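Local coordinates for protein endoglucanase (Ganoderma lucidum, PDB 5D8Z) that probably cleaves internal beta-1,4-glucosidic bonds of cellulose, as an endoglucanase of glycoside hydrolase family 5, at residues P169-W174 / A214-K219; E128-G133 / A175-A180; A60-H65 / E322-T327; D68-N73 / A335-C340. One frame throughout, in Å; residues are numbered along the deposited sequence.

Interaction 1 of 4, residues P169-W174 / A214-K219; sequences PDINLW and ADALKK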
loop_
_atom_site.group_PDB
_atom_site.type_symbol
_atom_site.label_atom_id
_atom_site.label_comp_id
_atom_site.label_asym_id
_atom_site.label_seq_id
_atom_site.Cartn_x
_atom_site.Cartn_y
_atom_site.Cartn_z
ATOM N N PRO A 169 -0.704 20.633 4.609
ATOM C CA PRO A 169 -0.162 21.976 4.310
ATOM C C PRO A 169 1.377 22.124 4.278
ATOM O O PRO A 169 1.848 22.934 3.515
ATOM C CB PRO A 169 -0.792 22.867 5.375
ATOM C CG PRO A 169 -1.230 21.941 6.449
ATOM C CD PRO A 169 -1.519 20.611 5.831
ATOM N N ASP A 170 2.150 21.374 5.065
ATOM C CA ASP A 170 3.609 21.500 5.018
ATOM C C ASP A 170 4.291 20.149 4.902
ATOM O O ASP A 170 4.429 19.411 5.883
ATOM C CB ASP A 170 4.164 22.237 6.236
ATOM C CG ASP A 170 5.704 22.250 6.272
ATOM O OD1 ASP A 170 6.325 21.169 6.305
ATOM O OD2 ASP A 170 6.310 23.340 6.275
ATOM N N ILE A 171 4.786 19.868 3.712
ATOM C CA ILE A 171 5.384 18.595 3.435
ATOM C C ILE A 171 6.659 18.267 4.220
ATOM O O ILE A 171 6.956 17.095 4.481
ATOM C CB ILE A 171 5.689 18.491 1.944
ATOM C CG1 ILE A 171 6.011 17.045 1.581
ATOM C CG2 ILE A 171 6.835 19.421 1.570
ATOM C CD1 ILE A 171 4.831 16.123 1.735
ATOM N N ASN A 172 7.432 19.268 4.588
ATOM C CA ASN A 172 8.637 18.984 5.363
ATOM C C ASN A 172 8.355 18.556 6.776
ATOM O O ASN A 172 9.140 17.820 7.339
ATOM C CB ASN A 172 9.584 20.184 5.375
ATOM C CG ASN A 172 10.152 20.470 3.993
ATOM O OD1 ASN A 172 10.922 19.646 3.433
ATOM N ND2 ASN A 172 9.769 21.629 3.419
ATOM N N LEU A 173 7.256 19.048 7.352
ATOM C CA LEU A 173 6.800 18.592 8.655
ATOM C C LEU A 173 6.304 17.171 8.530
ATOM O O LEU A 173 6.565 16.347 9.408
ATOM C CB LEU A 173 5.692 19.479 9.201
ATOM C CG LEU A 173 6.193 20.854 9.636
ATOM C CD1 LEU A 173 5.021 21.782 9.938
ATOM C CD2 LEU A 173 7.118 20.747 10.837
ATOM N N TRP A 174 5.608 16.880 7.438
ATOM C CA TRP A 174 5.230 15.504 7.149
ATOM C C TRP A 174 6.439 14.562 6.993
ATOM O O TRP A 174 6.469 13.472 7.547
ATOM C CB TRP A 174 4.355 15.418 5.888
ATOM C CG TRP A 174 4.096 14.003 5.488
ATOM C CD1 TRP A 174 4.474 13.400 4.329
ATOM C CD2 TRP A 174 3.449 12.996 6.264
ATOM N NE1 TRP A 174 4.081 12.078 4.319
ATOM C CE2 TRP A 174 3.461 11.803 5.506
ATOM C CE3 TRP A 174 2.861 12.978 7.524
ATOM C CZ2 TRP A 174 2.902 10.619 5.968
ATOM C CZ3 TRP A 174 2.322 11.774 7.987
ATOM C CH2 TRP A 174 2.338 10.627 7.206
ATOM N N ALA A 214 9.161 14.498 -3.002
ATOM C CA ALA A 214 10.442 13.814 -3.180
ATOM C C ALA A 214 11.613 14.470 -2.464
ATOM O O ALA A 214 12.358 13.794 -1.729
ATOM C CB ALA A 214 10.756 13.686 -4.662
ATOM N N ASP A 215 11.801 15.775 -2.666
ATOM C CA ASP A 215 12.944 16.433 -2.009
ATOM C C ASP A 215 12.868 16.442 -0.454
ATOM O O ASP A 215 13.851 16.184 0.243
ATOM C CB ASP A 215 13.251 17.806 -2.647
ATOM C CG ASP A 215 14.352 17.699 -3.785
ATOM O OD1 ASP A 215 15.331 16.899 -3.643
ATOM O OD2 ASP A 215 14.241 18.396 -4.828
ATOM N N ALA A 216 11.677 16.633 0.083
ATOM C CA ALA A 216 11.484 16.518 1.511
ATOM C C ALA A 216 11.796 15.113 1.993
ATOM O O ALA A 216 12.526 14.926 2.971
ATOM C CB ALA A 216 10.063 16.877 1.854
ATOM N N LEU A 217 11.257 14.125 1.290
ATOM C CA LEU A 217 11.382 12.761 1.755
ATOM C C LEU A 217 12.734 12.172 1.450
ATOM O O LEU A 217 13.175 11.239 2.133
ATOM C CB LEU A 217 10.248 11.878 1.220
ATOM C CG LEU A 217 8.877 12.131 1.873
ATOM C CD1 LEU A 217 7.761 11.433 1.131
ATOM C CD2 LEU A 217 8.880 11.672 3.310
ATOM N N LYS A 218 13.422 12.741 0.455
ATOM C CA LYS A 218 14.830 12.392 0.241
ATOM C C LYS A 218 15.722 12.579 1.507
ATOM O O LYS A 218 16.728 11.897 1.651
ATOM C CB LYS A 218 15.419 13.110 -0.974
ATOM C CG LYS A 218 16.801 12.574 -1.267
ATOM C CD LYS A 218 17.391 13.046 -2.568
ATOM C CE LYS A 218 18.819 12.511 -2.663
ATOM N NZ LYS A 218 19.661 13.178 -3.688
ATOM N N LYS A 219 15.328 13.447 2.438
ATOM C CA LYS A 219 16.136 13.723 3.635
ATOM C C LYS A 219 15.997 12.701 4.733
ATOM O O LYS A 219 16.768 12.706 5.678
ATOM C CB LYS A 219 15.802 15.097 4.185
ATOM C CG LYS A 219 16.091 16.199 3.167
ATOM C CD LYS A 219 15.528 17.555 3.563
ATOM C CE LYS A 219 15.123 18.322 2.312
ATOM N NZ LYS A 219 15.074 19.803 2.479
#

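Interaction 2 of 4, residues E128-G133 / A175-A180; sequences EIIGQG and ADSVQA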
loop_
_atom_site.group_PDB
_atom_site.type_symbol
_atom_site.label_atom_id
_atom_site.label_comp_id
_atom_site.label_asym_id
_atom_site.label_seq_id
_atom_site.Cartn_x
_atom_site.Cartn_y
_atom_site.Cartn_z
ATOM N N GLU A 128 -8.135 15.171 11.805
ATOM C CA GLU A 128 -7.019 16.002 12.223
ATOM C C GLU A 128 -5.709 15.414 11.692
ATOM O O GLU A 128 -5.600 14.209 11.595
ATOM C CB GLU A 128 -7.047 16.012 13.752
ATOM C CG GLU A 128 -6.637 17.323 14.395
ATOM C CD GLU A 128 -7.654 18.439 14.248
ATOM O OE1 GLU A 128 -8.660 18.480 15.006
ATOM O OE2 GLU A 128 -7.412 19.305 13.387
ATOM N N ILE A 129 -4.707 16.235 11.384
ATOM C CA ILE A 129 -3.479 15.748 10.693
ATOM C C ILE A 129 -2.244 15.521 11.570
ATOM O O ILE A 129 -1.788 16.408 12.297
ATOM C CB ILE A 129 -3.016 16.717 9.595
ATOM C CG1 ILE A 129 -4.114 16.971 8.564
ATOM C CG2 ILE A 129 -1.744 16.212 8.906
ATOM C CD1 ILE A 129 -3.856 18.210 7.736
ATOM N N ILE A 130 -1.643 14.347 11.433
ATOM C CA ILE A 130 -0.539 13.971 12.295
ATOM C C ILE A 130 0.545 14.999 12.158
ATOM O O ILE A 130 0.910 15.325 11.075
ATOM C CB ILE A 130 0.085 12.643 11.855
ATOM C CG1 ILE A 130 -0.911 11.492 12.042
ATOM C CG2 ILE A 130 1.383 12.375 12.620
ATOM C CD1 ILE A 130 -0.692 10.380 11.057
ATOM N N GLY A 131 1.074 15.497 13.255
ATOM C CA GLY A 131 2.213 16.390 13.200
ATOM C C GLY A 131 1.826 17.833 12.948
ATOM O O GLY A 131 2.660 18.711 13.180
ATOM N N GLN A 132 0.565 18.064 12.538
ATOM C CA GLN A 132 0.098 19.331 12.035
ATOM C C GLN A 132 -1.369 19.558 12.392
ATOM O O GLN A 132 -2.225 19.663 11.501
ATOM C CB GLN A 132 0.218 19.351 10.512
ATOM C CG GLN A 132 1.654 19.411 9.997
ATOM C CD GLN A 132 1.773 19.189 8.487
ATOM O OE1 GLN A 132 1.100 19.826 7.666
ATOM N NE2 GLN A 132 2.647 18.270 8.125
ATOM N N GLY A 133 -1.675 19.653 13.687
ATOM C CA GLY A 133 -3.085 19.688 14.143
ATOM C C GLY A 133 -3.579 18.440 14.877
ATOM O O GLY A 133 -4.301 18.540 15.849
ATOM N N ALA A 175 7.432 14.965 6.225
ATOM C CA ALA A 175 8.637 14.183 6.164
ATOM C C ALA A 175 9.252 13.964 7.560
ATOM O O ALA A 175 9.784 12.887 7.844
ATOM C CB ALA A 175 9.616 14.843 5.211
ATOM N N ASP A 176 9.148 14.963 8.442
ATOM C CA ASP A 176 9.545 14.812 9.873
ATOM C C ASP A 176 8.753 13.753 10.628
ATOM O O ASP A 176 9.315 12.967 11.379
ATOM C CB ASP A 176 9.478 16.145 10.628
ATOM C CG ASP A 176 10.563 17.134 10.176
ATOM O OD1 ASP A 176 11.721 16.690 9.968
ATOM O OD2 ASP A 176 10.266 18.348 10.022
ATOM N N SER A 177 7.448 13.721 10.413
ATOM C CA SER A 177 6.605 12.682 10.992
ATOM C C SER A 177 7.040 11.301 10.528
ATOM O O SER A 177 7.043 10.350 11.293
ATOM C CB SER A 177 5.156 12.926 10.600
ATOM O OG SER A 177 4.742 14.240 10.976
ATOM N N VAL A 178 7.440 11.207 9.269
ATOM C CA VAL A 178 7.823 9.940 8.675
ATOM C C VAL A 178 9.180 9.515 9.211
ATOM O O VAL A 178 9.440 8.318 9.398
ATOM C CB VAL A 178 7.895 10.052 7.151
ATOM C CG1 VAL A 178 8.401 8.749 6.571
ATOM C CG2 VAL A 178 6.534 10.443 6.561
ATOM N N GLN A 179 10.048 10.495 9.459
ATOM C CA GLN A 179 11.316 10.207 10.083
ATOM C C GLN A 179 11.033 9.569 11.426
ATOM O O GLN A 179 11.593 8.545 11.819
ATOM C CB GLN A 179 12.087 11.502 10.269
ATOM C CG GLN A 179 13.459 11.326 10.908
ATOM C CD GLN A 179 14.345 10.428 10.088
ATOM O OE1 GLN A 179 14.713 10.777 8.993
ATOM N NE2 GLN A 179 14.640 9.254 10.596
ATOM N N ALA A 180 10.126 10.180 12.144
ATOM C CA ALA A 180 9.865 9.687 13.462
ATOM C C ALA A 180 9.457 8.211 13.423
ATOM O O ALA A 180 9.912 7.406 14.261
ATOM C CB ALA A 180 8.804 10.529 14.133
#

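Interaction 3 of 4, residues A60-H65 / E322-T327; sequences AGQMKH and EVPTDT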
loop_
_atom_site.group_PDB
_atom_site.type_symbol
_atom_site.label_atom_id
_atom_site.label_comp_id
_atom_site.label_asym_id
_atom_site.label_seq_id
_atom_site.Cartn_x
_atom_site.Cartn_y
_atom_site.Cartn_z
ATOM N N ALA A 60 -7.081 -15.795 2.482
ATOM C CA ALA A 60 -5.961 -16.742 2.435
ATOM C C ALA A 60 -5.901 -17.499 1.100
ATOM O O ALA A 60 -4.830 -17.579 0.478
ATOM C CB ALA A 60 -6.026 -17.722 3.619
ATOM N N GLY A 61 -7.045 -18.017 0.651
ATOM C CA GLY A 61 -7.111 -18.786 -0.584
ATOM C C GLY A 61 -6.792 -17.920 -1.781
ATOM O O GLY A 61 -5.940 -18.265 -2.587
ATOM N N GLN A 62 -7.469 -16.780 -1.864
ATOM C CA GLN A 62 -7.089 -15.687 -2.756
ATOM C C GLN A 62 -5.560 -15.540 -2.918
ATOM O O GLN A 62 -5.043 -15.415 -4.030
ATOM C CB GLN A 62 -7.702 -14.352 -2.250
ATOM C CG GLN A 62 -9.221 -14.198 -2.443
ATOM C CD GLN A 62 -9.736 -12.777 -2.169
ATOM O OE1 GLN A 62 -8.980 -11.798 -2.234
ATOM N NE2 GLN A 62 -11.027 -12.652 -1.889
ATOM N N MET A 63 -4.842 -15.588 -1.799
ATOM C CA MET A 63 -3.392 -15.416 -1.815
ATOM C C MET A 63 -2.701 -16.703 -2.261
ATOM O O MET A 63 -1.806 -16.629 -3.097
ATOM C CB MET A 63 -2.868 -14.872 -0.470
ATOM C CG MET A 63 -3.327 -13.438 -0.226
ATOM S SD MET A 63 -2.829 -12.563 1.274
ATOM C CE MET A 63 -3.194 -13.751 2.550
ATOM N N LYS A 64 -3.109 -17.873 -1.764
ATOM C CA LYS A 64 -2.574 -19.139 -2.329
ATOM C C LYS A 64 -2.616 -19.099 -3.856
ATOM O O LYS A 64 -1.672 -19.468 -4.542
ATOM C CB LYS A 64 -3.369 -20.361 -1.868
ATOM C CG LYS A 64 -2.717 -21.216 -0.782
ATOM C CD LYS A 64 -1.916 -22.394 -1.366
ATOM C CE LYS A 64 -2.760 -23.595 -1.791
ATOM N NZ LYS A 64 -3.257 -24.380 -0.628
ATOM N N HIS A 65 -3.723 -18.613 -4.377
ATOM C CA HIS A 65 -3.965 -18.651 -5.800
ATOM C C HIS A 65 -3.102 -17.618 -6.483
ATOM O O HIS A 65 -2.420 -17.907 -7.460
ATOM C CB HIS A 65 -5.460 -18.409 -6.061
ATOM C CG HIS A 65 -5.754 -17.820 -7.385
ATOM N ND1 HIS A 65 -5.477 -18.475 -8.565
ATOM C CD2 HIS A 65 -6.275 -16.619 -7.725
ATOM C CE1 HIS A 65 -5.835 -17.706 -9.580
ATOM N NE2 HIS A 65 -6.326 -16.575 -9.097
ATOM N N GLU A 322 -10.774 -7.101 -8.475
ATOM C CA GLU A 322 -9.753 -8.079 -8.804
ATOM C C GLU A 322 -9.980 -9.401 -8.061
ATOM O O GLU A 322 -9.163 -10.312 -8.154
ATOM C CB GLU A 322 -8.368 -7.514 -8.468
ATOM C CG GLU A 322 -7.992 -6.331 -9.359
ATOM C CD GLU A 322 -6.636 -5.705 -9.044
ATOM O OE1 GLU A 322 -5.868 -6.222 -8.190
ATOM O OE2 GLU A 322 -6.341 -4.664 -9.663
ATOM N N VAL A 323 -11.123 -9.548 -7.393
ATOM C CA VAL A 323 -11.394 -10.757 -6.628
ATOM C C VAL A 323 -11.613 -11.935 -7.587
ATOM O O VAL A 323 -12.495 -11.894 -8.439
ATOM C CB VAL A 323 -12.625 -10.619 -5.708
ATOM C CG1 VAL A 323 -12.854 -11.916 -4.943
ATOM C CG2 VAL A 323 -12.443 -9.467 -4.732
ATOM N N PRO A 324 -10.814 -12.988 -7.438
ATOM C CA PRO A 324 -11.024 -14.169 -8.200
ATOM C C PRO A 324 -12.137 -15.017 -7.603
ATOM O O PRO A 324 -12.580 -14.757 -6.495
ATOM C CB PRO A 324 -9.688 -14.902 -8.032
ATOM C CG PRO A 324 -9.316 -14.602 -6.626
ATOM C CD PRO A 324 -9.751 -13.179 -6.432
ATOM N N THR A 325 -12.514 -16.069 -8.317
ATOM C CA THR A 325 -13.613 -16.937 -7.967
ATOM C C THR A 325 -13.108 -18.360 -7.704
ATOM O O THR A 325 -12.302 -18.894 -8.491
ATOM C CB THR A 325 -14.601 -16.959 -9.160
ATOM O OG1 THR A 325 -14.897 -15.619 -9.579
ATOM C CG2 THR A 325 -15.868 -17.658 -8.806
ATOM N N ASP A 326 -13.631 -18.991 -6.642
ATOM C CA ASP A 326 -13.272 -20.370 -6.261
ATOM C C ASP A 326 -14.409 -21.340 -6.583
ATOM O O ASP A 326 -15.465 -21.329 -5.948
ATOM C CB ASP A 326 -12.921 -20.426 -4.762
ATOM C CG ASP A 326 -12.544 -21.831 -4.268
ATOM O OD1 ASP A 326 -12.228 -22.729 -5.083
ATOM O OD2 ASP A 326 -12.553 -22.029 -3.036
ATOM N N THR A 327 -14.175 -22.206 -7.561
ATOM C CA THR A 327 -15.129 -23.240 -7.905
ATOM C C THR A 327 -14.530 -24.575 -7.555
ATOM O O THR A 327 -13.782 -25.156 -8.330
ATOM C CB THR A 327 -15.490 -23.193 -9.390
ATOM O OG1 THR A 327 -15.731 -21.835 -9.784
ATOM C CG2 THR A 327 -16.744 -23.983 -9.631
#

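Interaction 4 of 4, residues D68-N73 / A335-C340; sequences DDDGFN and ALVSAC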
loop_
_atom_site.group_PDB
_atom_site.type_symbol
_atom_site.label_atom_id
_atom_site.label_comp_id
_atom_site.label_asym_id
_atom_site.label_seq_id
_atom_site.Cartn_x
_atom_site.Cartn_y
_atom_site.Cartn_z
ATOM N N ASP A 68 0.457 -19.169 -6.396
ATOM C CA ASP A 68 0.692 -20.451 -7.066
ATOM C C ASP A 68 0.350 -20.490 -8.552
ATOM O O ASP A 68 1.006 -21.206 -9.326
ATOM C CB ASP A 68 -0.028 -21.582 -6.337
ATOM C CG ASP A 68 0.544 -21.823 -4.935
ATOM O OD1 ASP A 68 1.497 -21.106 -4.553
ATOM O OD2 ASP A 68 0.040 -22.715 -4.207
ATOM N N ASP A 69 -0.650 -19.729 -8.962
ATOM C CA ASP A 69 -1.092 -19.763 -10.345
ATOM C C ASP A 69 -0.669 -18.500 -11.109
ATOM O O ASP A 69 -0.486 -18.545 -12.309
ATOM C CB ASP A 69 -2.633 -19.955 -10.429
ATOM C CG ASP A 69 -3.143 -21.112 -9.540
ATOM O OD1 ASP A 69 -2.477 -22.185 -9.517
ATOM O OD2 ASP A 69 -4.205 -20.944 -8.854
ATOM N N ASP A 70 -0.534 -17.362 -10.449
ATOM C CA ASP A 70 -0.372 -16.096 -11.189
ATOM C C ASP A 70 1.017 -15.467 -11.106
ATOM O O ASP A 70 1.359 -14.603 -11.918
ATOM C CB ASP A 70 -1.411 -15.080 -10.707
ATOM C CG ASP A 70 -2.791 -15.322 -11.278
ATOM O OD1 ASP A 70 -2.887 -15.950 -12.356
ATOM O OD2 ASP A 70 -3.773 -14.866 -10.646
ATOM N N GLY A 71 1.806 -15.885 -10.121
ATOM C CA GLY A 71 3.159 -15.401 -9.970
ATOM C C GLY A 71 3.291 -14.171 -9.108
ATOM O O GLY A 71 4.347 -13.553 -9.083
ATOM N N PHE A 72 2.223 -13.795 -8.413
ATOM C CA PHE A 72 2.296 -12.703 -7.457
ATOM C C PHE A 72 3.171 -13.112 -6.304
ATOM O O PHE A 72 3.363 -14.299 -6.050
ATOM C CB PHE A 72 0.900 -12.312 -6.965
ATOM C CG PHE A 72 0.068 -11.610 -8.011
ATOM C CD1 PHE A 72 0.440 -10.380 -8.494
ATOM C CD2 PHE A 72 -1.105 -12.175 -8.494
ATOM C CE1 PHE A 72 -0.313 -9.734 -9.444
ATOM C CE2 PHE A 72 -1.882 -11.507 -9.434
ATOM C CZ PHE A 72 -1.476 -10.292 -9.919
ATOM N N ASN A 73 3.549 -12.107 -5.538
ATOM C CA ASN A 73 4.806 -12.022 -4.833
ATOM C C ASN A 73 4.723 -11.369 -3.483
ATOM O O ASN A 73 5.503 -11.659 -2.589
ATOM C CB ASN A 73 5.609 -11.045 -5.648
ATOM C CG ASN A 73 7.032 -11.346 -5.631
ATOM O OD1 ASN A 73 7.495 -12.049 -4.753
ATOM N ND2 ASN A 73 7.757 -10.830 -6.609
ATOM N N ALA A 335 -10.861 -10.190 -15.483
ATOM C CA ALA A 335 -10.301 -9.946 -16.799
ATOM C C ALA A 335 -8.924 -9.276 -16.724
ATOM O O ALA A 335 -7.987 -9.683 -17.423
ATOM C CB ALA A 335 -11.247 -9.057 -17.575
ATOM N N LEU A 336 -8.823 -8.248 -15.877
ATOM C CA LEU A 336 -7.681 -7.339 -15.878
ATOM C C LEU A 336 -6.459 -7.959 -15.248
ATOM O O LEU A 336 -5.317 -7.667 -15.634
ATOM C CB LEU A 336 -8.022 -6.081 -15.106
ATOM C CG LEU A 336 -6.931 -5.023 -15.044
ATOM C CD1 LEU A 336 -6.483 -4.660 -16.437
ATOM C CD2 LEU A 336 -7.444 -3.797 -14.329
ATOM N N VAL A 337 -6.710 -8.815 -14.273
ATOM C CA VAL A 337 -5.651 -9.573 -13.667
ATOM C C VAL A 337 -5.059 -10.593 -14.641
ATOM O O VAL A 337 -3.833 -10.791 -14.666
ATOM C CB VAL A 337 -6.136 -10.286 -12.398
ATOM C CG1 VAL A 337 -5.035 -11.175 -11.829
ATOM C CG2 VAL A 337 -6.548 -9.270 -11.367
ATOM N N SER A 338 -5.911 -11.259 -15.417
ATOM C CA SER A 338 -5.416 -12.314 -16.307
ATOM C C SER A 338 -4.912 -11.760 -17.639
ATOM O O SER A 338 -3.991 -12.301 -18.214
ATOM C CB SER A 338 -6.472 -13.386 -16.539
ATOM O OG SER A 338 -7.568 -12.851 -17.241
ATOM N N ALA A 339 -5.495 -10.678 -18.117
ATOM C CA ALA A 339 -4.980 -10.024 -19.314
ATOM C C ALA A 339 -3.686 -9.254 -19.036
ATOM O O ALA A 339 -2.759 -9.304 -19.842
ATOM C CB ALA A 339 -6.024 -9.089 -19.914
ATOM N N CYS A 340 -3.608 -8.555 -17.905
ATOM C CA CYS A 340 -2.500 -7.622 -17.690
ATOM C C CYS A 340 -1.645 -7.767 -16.417
ATOM O O CYS A 340 -0.431 -7.854 -16.508
ATOM C CB CYS A 340 -3.028 -6.191 -17.815
ATOM S SG CYS A 340 -3.340 -5.697 -19.537
#

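Interaction 1 of 4, residues P169-W174 / A214-K219
Between residues 169-174 and 214-219 the backbones are nearest at Asn-172 and Ala-216, CA atoms 5.4 Å apart, near the start of helix 171-187 and within the short helix 213-218. In the TIM barrel these helices follow the fourth and fifth strands, so the contact joins two neighbours of the outer helical layer. Ala-216 turns its CB toward the other helix, and its small methyl lets the backbones come this near. Ile-171 meets that methyl with both branches: CG1 and CG2 each lie 4.1 Å from Ala-216 CB. CG1 stands anti to the isoleucine's own N (chi1 -167°) and CG2 lies between N and the carbonyl carbon, and both reach the methyl. Asn-172 comes from the more exposed side, its amide leaning over so that OD1 sits 3.3 Å from Ala-216 CB, a van der Waals contact with an aliphatic group. Deeper in, Leu-217 and Ala-216 both pack on Ala-175, one turn further along helix 171-187. At the beginning of that helix Asp-170 is at the N-cap, its OD1 accepting from Leu-173 N. Exposed Lys-219 turns toward the other helix, its NZ 4.3 Å from Asn-172 OD1.

Interaction 2 of 4, residues E128-G133 / A175-A180
Strand 128-129 runs into a type II beta turn whose two central residues, Ile-130 and Gly-131, face Ser-177 on helix 171-187. Ile-129 opens the turn, its carbonyl O accepting from Gln-132 N at 2.9 Å. Ile-130 comes next and aims its side chain at the helix. Its CG2, anti to the backbone N because chi1 is -66° for CG1, lies 4.2 Å from Ser-177 OG, and its carbonyl O is 4.0 Å from the same oxygen, so these are loose contacts. The buried Ile-130 side chain also touches Phe-140 and Asn-137 of helix 137-149, and Met-162. Gly-131 follows with a positive phi of 84°, the usual conformation at the third position of such a turn. Its CA stands 4.0 Å from Ser-177 OG. The hydroxyl itself is engaged within its own helix, where it bonds to Leu-173 O one turn back, with a weak bond to Asn-137 ND2 besides. Gln-132 then leaves the turn and reaches along the helix to its beginning, where OE1 accepts from Asp-170 N. Together this is a glycine-bearing type II turn just after the small 124-125/128-129 hairpin, in the long connection between the third barrel strand and helix 137-149, laid against the next helix of the TIM barrel.

Interaction 3 of 4, residues A60-H65 / E322-T327
His-65 and Pro-324 lie alongside each other with their side chains pointing in opposite directions, joining helix 59-68 of the TIM barrel to the segment beyond its eighth strand. The imidazole meets the pyrrolidine ring through CD2, which is 3.8 Å from both Pro-324 CG and Pro-324 CB. The neighbouring NE2 is 3.9 Å from Pro-324 CB. The imidazole is gripped at both nitrogens, which should fix its rotation: NE2 bonds to Asp-333 OD2 and ND1 to Asp-69 OD2; Trp-331 stacks on the ring. A ring held between two carboxylates would be expected to favour the doubly protonated form. One turn earlier, Gln-62 crosses Pro-324 at about a right angle, its CG 4.2 Å from Pro-324 CD, so that the proline is met by both helix residues. The glutamine starts beside its backbone N (chi1 -73°) and then runs out extended, which carries the amide past the proline to Val-323. Its polar end is spoken for, since OE1 accepts from Gly-312 N on the last barrel strand. With that bond orienting the group, the amide comes obliquely against the valine. Val-323 presents the branch that stands anti to its own N, and Gln-62 NE2 rests 3.6 Å from Val-323 CG1.

Interaction 4 of 4, residues D68-N73 / A335-C340
The loop that links helix 59-68 to the second strand of the TIM barrel packs on the C-terminal helix 335-341, where Asp-70 and Phe-72 both meet one residue, Val-337. Of its two methyls, CG1 is the one that meets this loop. It lies at the rim of the phenyl ring, in the ring plane, 4.0 Å from Phe-72 CE2 and 4.1 Å from Phe-72 CZ, so the aromatic edge and not its face carries this apolar contact. The two side chains meet at a slant. Asp-70 comes in at about a right angle to the valine and places OD2 4.1 Å from Val-337 CG1. That carboxylate is also close to Asp-333 OD1, and its OD2 lies 3.4 Å from His-65 NE2; a cationic imidazole would probably offset the two close acids. Between the two contact residues Gly-71, with a positive phi of 90°, is the first to leave helical angles after the helix. On the helix side, Ser-338 OG donates to Ala-335 O at 3.2 Å, coming from 45° above the carbonyl plane, and that oxygen also takes Ala-339 N. Around the contact, Phe-66 of helix 59-68 meets the Phe-72 ring with planes about 80° apart, Glu-322 touches Val-337, and Cys-340 is tied by a disulfide to Cys-290. Helix 283-298 packs on another side of helix 335-341, at Ala-335, Leu-336, Ala-339 and Cys-340.

In the fold
The four contacts form two pairs on opposite sides of the barrel. Interactions 1 and 2 share helix 171-187 and touch through Gln-132; their centres are about 10 Å apart. Interaction 1 is partly buried and ends in polar groups at the surface, whereas interaction 2 is buried but loose. Interactions 3 and 4, centres about 11 Å apart, join the start of the chain to its end: the first barrel helix and the loop after it receive the C-terminal tail. Both are buried and meet through aliphatic groups, with a cluster of acids around His-65 beside them, and His-65 and Asp-70 come together between them. Interactions 1 and 3 have centres about 38 Å apart.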